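Local coordinates for protein inactive poly [ADP-ribose] polymerase RCD1 (Arabidopsis thaliana, PDB 5NGO) that is an inactive member of the poly(ADP-ribose) polymerase family and is bound by a downy mildew effector that suppresses plant immunity, at residues A[28-33]-A[179-184]; A[105-110]-A[159-164]; A[41-46]-A[125-130]. One frame throughout, in Å; residues are numbered along the deposited sequence.

Contact 1: residues A[28-33]-A[179-184]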
ATOM      1  N   VAL A  28       8.160 -17.248  -3.104  1.00 50.98           N
ATOM      2  CA  VAL A  28       6.984 -16.867  -2.339  1.00 49.13           C
ATOM      3  C   VAL A  28       6.620 -18.041  -1.446  1.00 49.97           C
ATOM      4  O   VAL A  28       6.183 -19.081  -1.939  1.00 52.17           O
ATOM      5  CB  VAL A  28       5.797 -16.516  -3.258  1.00 48.25           C
ATOM      6  CG1 VAL A  28       4.527 -16.289  -2.440  1.00 48.23           C
ATOM      7  CG2 VAL A  28       6.121 -15.266  -4.063  1.00 48.03           C
ATOM      8  N   LEU A  29       6.775 -17.859  -0.144  1.00 49.75           N
ATOM      9  CA  LEU A  29       6.443 -18.892   0.823  1.00 49.99           C
ATOM     10  C   LEU A  29       4.931 -19.004   1.084  1.00 48.74           C
ATOM     11  O   LEU A  29       4.427 -20.100   1.301  1.00 47.70           O
ATOM     12  CB  LEU A  29       7.155 -18.634   2.146  1.00 51.00           C
ATOM     13  CG  LEU A  29       8.662 -18.452   2.127  1.00 52.09           C
ATOM     14  CD1 LEU A  29       9.174 -18.556   3.580  1.00 53.60           C
ATOM     15  CD2 LEU A  29       9.383 -19.472   1.280  1.00 53.39           C
ATOM     16  N   ASP A  30       4.217 -17.881   1.063  1.00 47.68           N
ATOM     17  CA  ASP A  30       2.816 -17.855   1.441  1.00 47.25           C
ATOM     18  C   ASP A  30       2.105 -16.594   0.998  1.00 43.64           C
ATOM     19  O   ASP A  30       2.718 -15.540   0.894  1.00 42.52           O
ATOM     20  CB  ASP A  30       2.691 -18.000   2.992  1.00 49.06           C
ATOM     21  CG  ASP A  30       1.278 -18.416   3.436  1.00 50.49           C
ATOM     22  OD1 ASP A  30       0.530 -19.093   2.680  1.00 52.31           O
ATOM     23  OD2 ASP A  30       0.925 -18.080   4.574  1.00 54.30           O
ATOM     24  N   VAL A  31       0.814 -16.720   0.709  1.00 42.93           N
ATOM     25  CA  VAL A  31      -0.053 -15.578   0.468  1.00 42.64           C
ATOM     26  C   VAL A  31      -1.248 -15.781   1.386  1.00 43.49           C
ATOM     27  O   VAL A  31      -1.944 -16.804   1.294  1.00 47.10           O
ATOM     28  CB  VAL A  31      -0.507 -15.492  -0.997  1.00 42.58           C
ATOM     29  CG1 VAL A  31      -1.469 -14.332  -1.188  1.00 42.18           C
ATOM     30  CG2 VAL A  31       0.693 -15.322  -1.897  1.00 42.40           C
ATOM     31  N   GLY A  32      -1.476 -14.798   2.258  1.00 42.10           N
ATOM     32  CA  GLY A  32      -2.561 -14.854   3.210  1.00 42.38           C
ATOM     33  C   GLY A  32      -3.494 -13.705   3.027  1.00 41.64           C
ATOM     34  O   GLY A  32      -3.130 -12.709   2.464  1.00 39.59           O
ATOM     35  N   ARG A  33      -4.686 -13.833   3.599  1.00 43.14           N
ATOM     36  CA  ARG A  33      -5.716 -12.782   3.583  1.00 43.82           C
ATOM     37  C   ARG A  33      -6.260 -12.595   4.977  1.00 45.10           C
ATOM     38  O   ARG A  33      -6.509 -13.584   5.611  1.00 47.37           O
ATOM     39  CB  ARG A  33      -6.806 -13.122   2.605  1.00 44.01           C
ATOM     40  CG  ARG A  33      -7.830 -12.009   2.370  1.00 44.90           C
ATOM     41  CD  ARG A  33      -8.905 -12.354   1.323  1.00 45.37           C
ATOM     42  NE  ARG A  33      -9.642 -13.542   1.750  1.00 48.00           N
ATOM     43  CZ  ARG A  33     -10.687 -13.582   2.596  1.00 50.62           C
ATOM     44  NH1 ARG A  33     -11.210 -12.463   3.134  1.00 52.17           N
ATOM     45  NH2 ARG A  33     -11.222 -14.760   2.910  1.00 51.87           N
ATOM     46  N   VAL A 179      -1.200 -10.547   2.772  1.00 39.08           N
ATOM     47  CA  VAL A 179       0.193 -10.598   3.179  1.00 40.87           C
ATOM     48  C   VAL A 179       0.927 -11.622   2.321  1.00 40.97           C
ATOM     49  O   VAL A 179       0.500 -12.781   2.227  1.00 43.30           O
ATOM     50  CB  VAL A 179       0.364 -11.004   4.658  1.00 44.30           C
ATOM     51  CG1 VAL A 179       1.831 -11.021   5.038  1.00 44.73           C
ATOM     52  CG2 VAL A 179      -0.390 -10.030   5.560  1.00 45.75           C
ATOM     53  N   VAL A 180       2.037 -11.197   1.713  1.00 41.44           N
ATOM     54  CA  VAL A 180       2.887 -12.072   0.922  1.00 42.73           C
ATOM     55  C   VAL A 180       4.171 -12.285   1.707  1.00 43.68           C
ATOM     56  O   VAL A 180       4.868 -11.312   2.018  1.00 44.71           O
ATOM     57  CB  VAL A 180       3.210 -11.443  -0.458  1.00 42.65           C
ATOM     58  CG1 VAL A 180       4.202 -12.321  -1.226  1.00 43.56           C
ATOM     59  CG2 VAL A 180       1.938 -11.270  -1.271  1.00 41.36           C
ATOM     60  N   ARG A 181       4.458 -13.549   2.034  1.00 43.60           N
ATOM     61  CA  ARG A 181       5.704 -13.937   2.688  1.00 44.17           C
ATOM     62  C   ARG A 181       6.690 -14.405   1.637  1.00 43.28           C
ATOM     63  O   ARG A 181       6.357 -15.255   0.817  1.00 42.01           O
ATOM     64  CB  ARG A 181       5.462 -15.073   3.679  1.00 46.74           C
ATOM     65  CG  ARG A 181       4.590 -14.674   4.842  1.00 48.96           C
ATOM     66  CD  ARG A 181       4.366 -15.816   5.818  1.00 51.52           C
ATOM     67  NE  ARG A 181       3.336 -15.421   6.775  1.00 52.90           N
ATOM     68  CZ  ARG A 181       3.001 -16.088   7.865  1.00 56.66           C
ATOM     69  NH1 ARG A 181       3.651 -17.187   8.228  1.00 60.88           N
ATOM     70  NH2 ARG A 181       2.027 -15.611   8.635  1.00 58.60           N
ATOM     71  N   PHE A 182       7.913 -13.872   1.686  1.00 42.61           N
ATOM     72  CA  PHE A 182       8.919 -14.172   0.673  1.00 42.27           C
ATOM     73  C   PHE A 182      10.371 -14.097   1.184  1.00 44.46           C
ATOM     74  O   PHE A 182      10.621 -13.707   2.328  1.00 43.68           O
ATOM     75  CB  PHE A 182       8.717 -13.250  -0.535  1.00 40.55           C
ATOM     76  CG  PHE A 182       9.052 -11.806  -0.267  1.00 39.98           C
ATOM     77  CD1 PHE A 182       8.158 -10.979   0.398  1.00 39.62           C
ATOM     78  CD2 PHE A 182      10.256 -11.266  -0.698  1.00 41.03           C
ATOM     79  CE1 PHE A 182       8.452  -9.656   0.644  1.00 39.48           C
ATOM     80  CE2 PHE A 182      10.560  -9.930  -0.462  1.00 42.53           C
ATOM     81  CZ  PHE A 182       9.649  -9.123   0.214  1.00 41.56           C
ATOM     82  N   LYS A 183      11.304 -14.497   0.319  1.00 46.33           N
ATOM     83  CA  LYS A 183      12.747 -14.327   0.564  1.00 51.09           C
ATOM     84  C   LYS A 183      13.464 -13.706  -0.635  1.00 52.55           C
ATOM     85  O   LYS A 183      12.977 -13.785  -1.745  1.00 51.12           O
ATOM     86  CB  LYS A 183      13.416 -15.651   0.878  1.00 51.70           C
ATOM     87  CG  LYS A 183      12.844 -16.386   2.066  1.00 53.17           C
ATOM     88  CD  LYS A 183      13.660 -17.618   2.424  1.00 54.69           C
ATOM     89  CE  LYS A 183      13.778 -17.740   3.941  1.00 57.11           C
ATOM     90  NZ  LYS A 183      14.315 -19.042   4.392  1.00 60.13           N
ATOM     91  N   LEU A 184      14.623 -13.108  -0.354  1.00 57.38           N
ATOM     92  CA  LEU A 184      15.584 -12.634  -1.375  1.00 61.89           C
ATOM     93  C   LEU A 184      16.990 -13.169  -1.085  1.00 65.39           C
ATOM     94  O   LEU A 184      17.269 -13.592   0.030  1.00 69.25           O
ATOM     95  CB  LEU A 184      15.650 -11.118  -1.399  1.00 60.82           C
ATOM     96  CG  LEU A 184      14.364 -10.329  -1.591  1.00 58.70           C
ATOM     97  CD1 LEU A 184      14.662  -8.835  -1.393  1.00 59.92           C
ATOM     98  CD2 LEU A 184      13.716 -10.569  -2.960  1.00 57.41           C
TER

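Contact 2: residues A[105-110]-A[159-164]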
ATOM      1  N   CYS A 105       5.121  -2.815  -9.545  1.00 52.69           N
ATOM      2  CA  CYS A 105       6.465  -2.389  -9.143  1.00 52.67           C
ATOM      3  C   CYS A 105       6.975  -2.890  -7.795  1.00 49.48           C
ATOM      4  O   CYS A 105       7.831  -2.239  -7.207  1.00 49.73           O
ATOM      5  CB  CYS A 105       6.494  -0.858  -9.063  1.00 56.21           C
ATOM      6  SG  CYS A 105       6.291  -0.096 -10.654  1.00 62.91           S
ATOM      7  N   PRO A 106       6.503  -4.046  -7.301  1.00 46.47           N
ATOM      8  CA  PRO A 106       7.023  -4.428  -5.977  1.00 47.11           C
ATOM      9  C   PRO A 106       8.557  -4.621  -5.883  1.00 48.75           C
ATOM     10  O   PRO A 106       9.090  -4.517  -4.778  1.00 48.00           O
ATOM     11  CB  PRO A 106       6.274  -5.725  -5.661  1.00 45.75           C
ATOM     12  CG  PRO A 106       5.841  -6.259  -6.982  1.00 45.76           C
ATOM     13  CD  PRO A 106       5.642  -5.088  -7.878  1.00 46.31           C
ATOM     14  N   TYR A 107       9.258  -4.846  -7.011  1.00 50.81           N
ATOM     15  CA  TYR A 107      10.742  -4.866  -7.017  1.00 55.49           C
ATOM     16  C   TYR A 107      11.370  -3.639  -6.363  1.00 57.56           C
ATOM     17  O   TYR A 107      12.472  -3.720  -5.807  1.00 58.42           O
ATOM     18  CB  TYR A 107      11.343  -5.020  -8.436  1.00 59.13           C
ATOM     19  CG  TYR A 107      11.144  -3.834  -9.371  1.00 60.40           C
ATOM     20  CD1 TYR A 107      12.043  -2.753  -9.373  1.00 63.24           C
ATOM     21  CD2 TYR A 107      10.082  -3.795 -10.261  1.00 61.59           C
ATOM     22  CE1 TYR A 107      11.866  -1.670 -10.216  1.00 66.62           C
ATOM     23  CE2 TYR A 107       9.895  -2.705 -11.124  1.00 64.80           C
ATOM     24  CZ  TYR A 107      10.793  -1.650 -11.096  1.00 66.89           C
ATOM     25  OH  TYR A 107      10.627  -0.565 -11.924  1.00 71.39           O
ATOM     26  N   PHE A 108      10.666  -2.509  -6.466  1.00 59.11           N
ATOM     27  CA  PHE A 108      11.119  -1.214  -5.971  1.00 61.87           C
ATOM     28  C   PHE A 108      11.306  -1.178  -4.448  1.00 58.22           C
ATOM     29  O   PHE A 108      12.210  -0.522  -3.959  1.00 59.43           O
ATOM     30  CB  PHE A 108      10.097  -0.143  -6.395  1.00 65.74           C
ATOM     31  CG  PHE A 108      10.665   1.204  -6.655  1.00 71.20           C
ATOM     32  CD1 PHE A 108      11.151   1.539  -7.906  1.00 75.74           C
ATOM     33  CD2 PHE A 108      10.650   2.169  -5.650  1.00 75.75           C
ATOM     34  CE1 PHE A 108      11.634   2.836  -8.158  1.00 81.25           C
ATOM     35  CE2 PHE A 108      11.129   3.465  -5.886  1.00 78.81           C
ATOM     36  CZ  PHE A 108      11.621   3.793  -7.139  1.00 80.47           C
ATOM     37  N   SER A 109      10.431  -1.850  -3.704  1.00 54.06           N
ATOM     38  CA  SER A 109      10.458  -1.787  -2.239  1.00 53.05           C
ATOM     39  C   SER A 109      10.625  -3.146  -1.527  1.00 50.97           C
ATOM     40  O   SER A 109      10.609  -3.203  -0.290  1.00 49.59           O
ATOM     41  CB  SER A 109       9.207  -1.061  -1.746  1.00 51.68           C
ATOM     42  OG  SER A 109       8.020  -1.717  -2.139  1.00 50.29           O
ATOM     43  N   ALA A 110      10.834  -4.222  -2.289  1.00 51.71           N
ATOM     44  CA  ALA A 110      11.034  -5.560  -1.724  1.00 53.23           C
ATOM     45  C   ALA A 110      12.173  -5.629  -0.704  1.00 56.51           C
ATOM     46  O   ALA A 110      12.018  -6.232   0.359  1.00 57.52           O
ATOM     47  CB  ALA A 110      11.254  -6.579  -2.826  1.00 52.70           C
ATOM     48  N   SER A 159       2.977   5.999 -15.828  1.00 85.90           N
ATOM     49  CA  SER A 159       3.547   4.788 -15.221  1.00 81.82           C
ATOM     50  C   SER A 159       3.860   5.032 -13.737  1.00 76.22           C
ATOM     51  O   SER A 159       5.034   5.267 -13.384  1.00 72.61           O
ATOM     52  CB  SER A 159       4.810   4.354 -15.970  1.00 82.68           C
ATOM     53  OG  SER A 159       4.470   3.746 -17.200  1.00 86.86           O
ATOM     54  N   PRO A 160       2.835   4.974 -12.870  1.00 70.64           N
ATOM     55  CA  PRO A 160       3.094   5.172 -11.435  1.00 67.05           C
ATOM     56  C   PRO A 160       4.068   4.160 -10.859  1.00 64.62           C
ATOM     57  O   PRO A 160       3.995   2.972 -11.191  1.00 61.51           O
ATOM     58  CB  PRO A 160       1.706   5.001 -10.766  1.00 64.58           C
ATOM     59  CG  PRO A 160       0.740   5.282 -11.888  1.00 67.85           C
ATOM     60  CD  PRO A 160       1.405   4.779 -13.151  1.00 69.09           C
ATOM     61  N   LYS A 161       4.977   4.640 -10.021  1.00 63.66           N
ATOM     62  CA  LYS A 161       5.820   3.790  -9.199  1.00 62.29           C
ATOM     63  C   LYS A 161       5.546   3.930  -7.706  1.00 59.62           C
ATOM     64  O   LYS A 161       5.653   2.936  -6.990  1.00 58.27           O
ATOM     65  CB  LYS A 161       7.299   4.073  -9.485  1.00 63.48           C
ATOM     66  CG  LYS A 161       7.757   3.507 -10.814  1.00 66.96           C
ATOM     67  CD  LYS A 161       9.275   3.234 -10.804  1.00 70.90           C
ATOM     68  CE  LYS A 161       9.793   2.868 -12.179  1.00 73.27           C
ATOM     69  NZ  LYS A 161       9.719   3.972 -13.165  1.00 74.67           N
ATOM     70  N   ASN A 162       5.196   5.130  -7.242  1.00 58.66           N
ATOM     71  CA  ASN A 162       4.994   5.398  -5.827  1.00 58.32           C
ATOM     72  C   ASN A 162       3.707   6.183  -5.638  1.00 55.01           C
ATOM     73  O   ASN A 162       3.452   7.145  -6.355  1.00 54.02           O
ATOM     74  CB  ASN A 162       6.157   6.206  -5.248  1.00 62.31           C
ATOM     75  CG  ASN A 162       7.486   5.522  -5.420  1.00 65.77           C
ATOM     76  OD1 ASN A 162       7.983   4.880  -4.491  1.00 70.30           O
ATOM     77  ND2 ASN A 162       8.068   5.638  -6.618  1.00 70.55           N
ATOM     78  N   TYR A 163       2.926   5.761  -4.640  1.00 50.53           N
ATOM     79  CA  TYR A 163       1.788   6.529  -4.168  1.00 48.98           C
ATOM     80  C   TYR A 163       2.103   7.054  -2.781  1.00 49.02           C
ATOM     81  O   TYR A 163       2.792   6.383  -2.003  1.00 49.15           O
ATOM     82  CB  TYR A 163       0.559   5.653  -4.071  1.00 45.99           C
ATOM     83  CG  TYR A 163       0.129   4.968  -5.351  1.00 44.82           C
ATOM     84  CD1 TYR A 163      -0.159   5.685  -6.488  1.00 44.68           C
ATOM     85  CD2 TYR A 163      -0.031   3.588  -5.391  1.00 43.47           C
ATOM     86  CE1 TYR A 163      -0.504   5.041  -7.680  1.00 44.89           C
ATOM     87  CE2 TYR A 163      -0.421   2.941  -6.532  1.00 43.40           C
ATOM     88  CZ  TYR A 163      -0.675   3.678  -7.684  1.00 43.37           C
ATOM     89  OH  TYR A 163      -1.101   3.024  -8.806  1.00 44.03           O
ATOM     90  N   ILE A 164       1.633   8.268  -2.498  1.00 48.85           N
ATOM     91  CA  ILE A 164       1.735   8.859  -1.165  1.00 49.31           C
ATOM     92  C   ILE A 164       0.306   9.068  -0.715  1.00 46.36           C
ATOM     93  O   ILE A 164      -0.448   9.780  -1.374  1.00 46.64           O
ATOM     94  CB  ILE A 164       2.443  10.232  -1.185  1.00 54.36           C
ATOM     95  CG1 ILE A 164       3.830  10.145  -1.822  1.00 58.68           C
ATOM     96  CG2 ILE A 164       2.551  10.801   0.224  1.00 55.92           C
ATOM     97  CD1 ILE A 164       4.874   9.492  -0.949  1.00 60.82           C
TER

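Contact 3: residues A[41-46]-A[125-130]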
ATOM      1  N   ALA A  41     -15.207  -5.193   9.488  1.00 49.76           N
ATOM      2  CA  ALA A  41     -15.658  -3.853   9.851  1.00 50.52           C
ATOM      3  C   ALA A  41     -14.790  -2.777   9.193  1.00 50.10           C
ATOM      4  O   ALA A  41     -15.308  -1.755   8.732  1.00 52.20           O
ATOM      5  CB  ALA A  41     -15.683  -3.670  11.362  1.00 50.93           C
ATOM      6  N   ARG A  42     -13.484  -3.027   9.126  1.00 49.65           N
ATOM      7  CA  ARG A  42     -12.553  -2.116   8.459  1.00 50.22           C
ATOM      8  C   ARG A  42     -12.761  -2.050   6.946  1.00 48.03           C
ATOM      9  O   ARG A  42     -12.568  -1.001   6.350  1.00 47.93           O
ATOM     10  CB  ARG A  42     -11.105  -2.481   8.798  1.00 52.53           C
ATOM     11  CG  ARG A  42     -10.092  -1.490   8.238  1.00 56.52           C
ATOM     12  CD  ARG A  42      -8.770  -1.519   8.954  1.00 60.71           C
ATOM     13  NE  ARG A  42      -8.861  -0.958  10.308  1.00 64.59           N
ATOM     14  CZ  ARG A  42      -8.918   0.341  10.620  1.00 66.65           C
ATOM     15  NH1 ARG A  42      -8.911   1.280   9.670  1.00 66.33           N
ATOM     16  NH2 ARG A  42      -9.008   0.697  11.902  1.00 66.90           N
ATOM     17  N   LEU A  43     -13.164  -3.157   6.332  1.00 47.13           N
ATOM     18  CA  LEU A  43     -13.498  -3.188   4.908  1.00 45.18           C
ATOM     19  C   LEU A  43     -14.776  -2.425   4.646  1.00 45.74           C
ATOM     20  O   LEU A  43     -14.859  -1.689   3.658  1.00 47.45           O
ATOM     21  CB  LEU A  43     -13.660  -4.627   4.399  1.00 45.23           C
ATOM     22  CG  LEU A  43     -13.983  -4.786   2.914  1.00 46.22           C
ATOM     23  CD1 LEU A  43     -12.968  -4.041   2.034  1.00 45.23           C
ATOM     24  CD2 LEU A  43     -14.051  -6.278   2.559  1.00 46.63           C
ATOM     25  N   ALA A  44     -15.776  -2.592   5.510  1.00 45.55           N
ATOM     26  CA  ALA A  44     -17.011  -1.822   5.406  1.00 45.54           C
ATOM     27  C   ALA A  44     -16.743  -0.314   5.502  1.00 43.39           C
ATOM     28  O   ALA A  44     -17.329   0.453   4.738  1.00 45.64           O
ATOM     29  CB  ALA A  44     -18.012  -2.273   6.456  1.00 45.06           C
ATOM     30  N   LEU A  45     -15.859   0.095   6.410  1.00 43.05           N
ATOM     31  CA  LEU A  45     -15.466   1.510   6.533  1.00 42.21           C
ATOM     32  C   LEU A  45     -14.831   2.029   5.249  1.00 41.56           C
ATOM     33  O   LEU A  45     -15.229   3.060   4.729  1.00 45.05           O
ATOM     34  CB  LEU A  45     -14.487   1.691   7.710  1.00 41.82           C
ATOM     35  CG  LEU A  45     -14.102   3.105   8.142  1.00 42.65           C
ATOM     36  CD1 LEU A  45     -13.730   3.083   9.621  1.00 43.45           C
ATOM     37  CD2 LEU A  45     -12.969   3.726   7.355  1.00 42.30           C
ATOM     38  N   PHE A  46     -13.851   1.295   4.749  1.00 40.03           N
ATOM     39  CA  PHE A  46     -13.180   1.592   3.475  1.00 39.63           C
ATOM     40  C   PHE A  46     -14.185   1.703   2.326  1.00 41.18           C
ATOM     41  O   PHE A  46     -14.116   2.655   1.558  1.00 41.72           O
ATOM     42  CB  PHE A  46     -12.120   0.494   3.184  1.00 37.17           C
ATOM     43  CG  PHE A  46     -11.390   0.656   1.879  1.00 35.33           C
ATOM     44  CD1 PHE A  46     -10.252   1.438   1.797  1.00 34.50           C
ATOM     45  CD2 PHE A  46     -11.824  -0.004   0.730  1.00 35.15           C
ATOM     46  CE1 PHE A  46      -9.560   1.584   0.593  1.00 33.61           C
ATOM     47  CE2 PHE A  46     -11.135   0.131  -0.472  1.00 34.51           C
ATOM     48  CZ  PHE A  46     -10.003   0.929  -0.531  1.00 33.86           C
ATOM     49  N   LEU A 125      -0.387  -6.353   0.376  1.00 38.51           N
ATOM     50  CA  LEU A 125      -1.137  -5.807  -0.754  1.00 38.53           C
ATOM     51  C   LEU A 125      -2.360  -5.063  -0.200  1.00 37.17           C
ATOM     52  O   LEU A 125      -3.172  -5.650   0.517  1.00 36.65           O
ATOM     53  CB  LEU A 125      -1.597  -6.870  -1.747  1.00 38.48           C
ATOM     54  CG  LEU A 125      -2.250  -6.342  -3.030  1.00 38.28           C
ATOM     55  CD1 LEU A 125      -1.234  -5.599  -3.845  1.00 39.24           C
ATOM     56  CD2 LEU A 125      -2.794  -7.449  -3.900  1.00 38.47           C
ATOM     57  N   CYS A 126      -2.472  -3.786  -0.561  1.00 36.16           N
ATOM     58  CA  CYS A 126      -3.563  -2.920  -0.108  1.00 36.99           C
ATOM     59  C   CYS A 126      -4.448  -2.442  -1.252  1.00 36.03           C
ATOM     60  O   CYS A 126      -3.991  -2.322  -2.392  1.00 34.80           O
ATOM     61  CB  CYS A 126      -2.994  -1.674   0.536  1.00 37.88           C
ATOM     62  SG  CYS A 126      -1.980  -1.950   1.977  1.00 41.17           S
ATOM     63  N   ARG A 127      -5.706  -2.189  -0.924  1.00 35.80           N
ATOM     64  CA  ARG A 127      -6.579  -1.374  -1.767  1.00 37.41           C
ATOM     65  C   ARG A 127      -6.368   0.055  -1.311  1.00 36.16           C
ATOM     66  O   ARG A 127      -6.368   0.319  -0.116  1.00 37.31           O
ATOM     67  CB  ARG A 127      -8.043  -1.729  -1.561  1.00 39.60           C
ATOM     68  CG  ARG A 127      -8.372  -3.197  -1.650  1.00 40.98           C
ATOM     69  CD  ARG A 127      -9.847  -3.412  -1.884  1.00 42.65           C
ATOM     70  NE  ARG A 127     -10.236  -4.798  -1.680  1.00 43.83           N
ATOM     71  CZ  ARG A 127     -11.495  -5.243  -1.683  1.00 44.47           C
ATOM     72  NH1 ARG A 127     -12.516  -4.415  -1.890  1.00 45.12           N
ATOM     73  NH2 ARG A 127     -11.726  -6.546  -1.526  1.00 44.37           N
ATOM     74  N   VAL A 128      -6.149   0.958  -2.258  1.00 37.01           N
ATOM     75  CA  VAL A 128      -5.944   2.368  -1.971  1.00 38.91           C
ATOM     76  C   VAL A 128      -6.925   3.179  -2.795  1.00 40.35           C
ATOM     77  O   VAL A 128      -7.036   2.989  -4.013  1.00 40.54           O
ATOM     78  CB  VAL A 128      -4.517   2.835  -2.314  1.00 39.32           C
ATOM     79  CG1 VAL A 128      -4.304   4.270  -1.871  1.00 39.73           C
ATOM     80  CG2 VAL A 128      -3.484   1.907  -1.690  1.00 40.23           C
ATOM     81  N   ILE A 129      -7.618   4.091  -2.119  1.00 41.63           N
ATOM     82  CA  ILE A 129      -8.478   5.076  -2.775  1.00 42.94           C
ATOM     83  C   ILE A 129      -7.595   6.255  -3.150  1.00 43.33           C
ATOM     84  O   ILE A 129      -7.255   7.092  -2.313  1.00 41.32           O
ATOM     85  CB  ILE A 129      -9.603   5.542  -1.848  1.00 43.44           C
ATOM     86  CG1 ILE A 129     -10.505   4.357  -1.473  1.00 44.22           C
ATOM     87  CG2 ILE A 129     -10.429   6.640  -2.510  1.00 45.05           C
ATOM     88  CD1 ILE A 129     -11.392   4.628  -0.263  1.00 44.63           C
ATOM     89  N   MET A 130      -7.216   6.311  -4.422  1.00 45.38           N
ATOM     90  CA  MET A 130      -6.338   7.368  -4.900  1.00 47.88           C
ATOM     91  C   MET A 130      -7.116   8.614  -5.302  1.00 51.47           C
ATOM     92  O   MET A 130      -6.559   9.708  -5.265  1.00 51.69           O
ATOM     93  CB  MET A 130      -5.484   6.860  -6.059  1.00 47.76           C
ATOM     94  CG  MET A 130      -4.378   5.909  -5.610  1.00 47.17           C
ATOM     95  SD  MET A 130      -3.261   6.561  -4.371  1.00 48.20           S
ATOM     96  CE  MET A 130      -2.627   8.025  -5.135  1.00 49.31           C
TER

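Contact 1: residues A[28-33]-A[179-184]
The carbonyl oxygen of Arg-181 is the best-held polar atom and is gripped by two N-H groups from strand 28-33. The firm bond comes from Leu-29 N, 2.8 Å from Arg-181 O, with the donor above the carbonyl plane. The second is weak: Asp-30 N lies 3.4 Å from Arg-181 O. Two consecutive residues thus face Arg-181, which is a classic beta bulge. Past the bulge the antiparallel ladder is regular. Arg-181 N donates to Asp-30 O at 2.9 Å, in the carbonyl plane. Gly-32 and Val-179 then form a hydrogen-bonded pair with one bond each way; the N-H of Gly-32 points almost straight at Val-179 O (168°).

The side chains sort onto two faces. Val-28, Val-31, Val-180 and Phe-182 share one, which helix 9-19 covers through Val-12 and Phe-16. There the side chains of Val-28 and Val-180 cross obliquely, CG1 of Val-28 lying 4.2 Å from CG1 of Val-180. On the other face the extended Arg-181 chain runs past Asp-30, with Arg-181 CD 3.9 Å from Asp-30 CB. Asp-30 OD2 sits over one face of the guanidinium, 4.2 Å from Arg-181 NE. The oxygen lies well out of the guanidinium plane, so this is a proximity of opposite charges and not a salt bridge.

Strand 174-182 also bonds to strand 121-129. The arrangement is that of an antiparallel edge strand, with a classic bulge, closing one side of the PARP-domain sheet.

Contact 2: residues A[105-110]-A[159-164]
The ring of Phe-108 meets Lys-161 and Asn-162 obliquely, while one face of the Tyr-107 ring carries the carbonyl oxygen of Cys-105, towards its rim. The Phe-108 ring and the Asn-162 amide are turned 74° apart. Asn-162 OD1 approaches Phe-108 CE2 to 3.7 Å, and ND2 lies beside the same ring carbon. That amide is anchored elsewhere, since Asn-162 ND2 donates to Asp-155 OD2. Asp-155 also takes the backbone N-H of Lys-161, so one carboxylate fixes both neighbours.

Lys-161 makes contact through its aliphatic chain. CG is anti to the carbonyl carbon, and the chain then runs extended until it bends at chi4 (67°). Three of its carbons meet three residues in turn. Lys-161 CG is 3.9 Å from Cys-105 SG. Lys-161 CD is 3.6 Å from Phe-108 CE1, with the two side chains crossing at about a right angle. Lys-161 CE comes within 3.5 Å of Tyr-107 OH. Tyr-107 reaches there from the crowded position, with CG between the backbone N and the carbonyl carbon (chi1 68°).

Cys-105 SG is buried and also lies 3.9 Å from Pro-160 O. The contact is packing at the surface. It packs the loop that follows strand 98-102 against the residues leading into strand 162-165, beside the place where these two antiparallel neighbours of the PARP-domain sheet meet.

Contact 3: residues A[41-46]-A[125-130]
Phe-46 has CG anti to the backbone N (chi1 178°), which sends its ring from helix 37-57 toward strand 121-129. Ile-129 has CG1 anti to its carbonyl carbon and continues extended to CD1 (chi2 163°). The two side chains therefore meet tip to tip. Ile-129 CD1 lies over one face of the Phe-46 ring, 4.0 Å from its centroid, in a CH-pi contact. Further back, Ile-129 CG1 is 3.6 Å from Phe-46 CE1.

The ring also reaches the strand's backbone level, where Phe-46 CE1 is 3.5 Å from Arg-127 O. This is helix-on-sheet packing in the PARP catalytic fold: the axes of helix segment 41-46 and strand segment 125-129 run 28° apart in direction and approach to 11.3 Å. Phe-175 of the neighbouring strand 174-182 touches both Phe-46 and Leu-43.

Arg-127 contributes its aliphatic part first. Its CB lies 3.5 Å from Phe-46 CZ, and the chain then extends past the ring to NE. The guanidinium stands nearly perpendicular to the ring. Leu-43 CD1 rests over one guanidinium face, 4.0 Å from Arg-127 NH1. Arg-127 NH2 forms a salt bridge with Glu-177, which anchors the charged end beside the apolar groups.

Overall arrangement
All three contacts reach one mixed sheet, and their centres lie about 18 to 20 Å apart. Contact 1 forms one edge of it: strand 28-33 pairs with 174-182, which neighbours strand 121-129 of contact 3. Contact 2 involves strand 162-165, farther across the sheet. Along the chain, contact 1 spans the other two, while the segments of contacts 2 and 3 alternate. Strand 28-33 leads into helix 37-57, and strand 162-165 precedes 174-182. Contacts 1 and 2 touch where Phe-182 CZ packs on Ala-110 O. Contacts 2 and 3 touch through Tyr-163 and Met-130. Early and late parts of the chain are thus joined in one compact PARP domain.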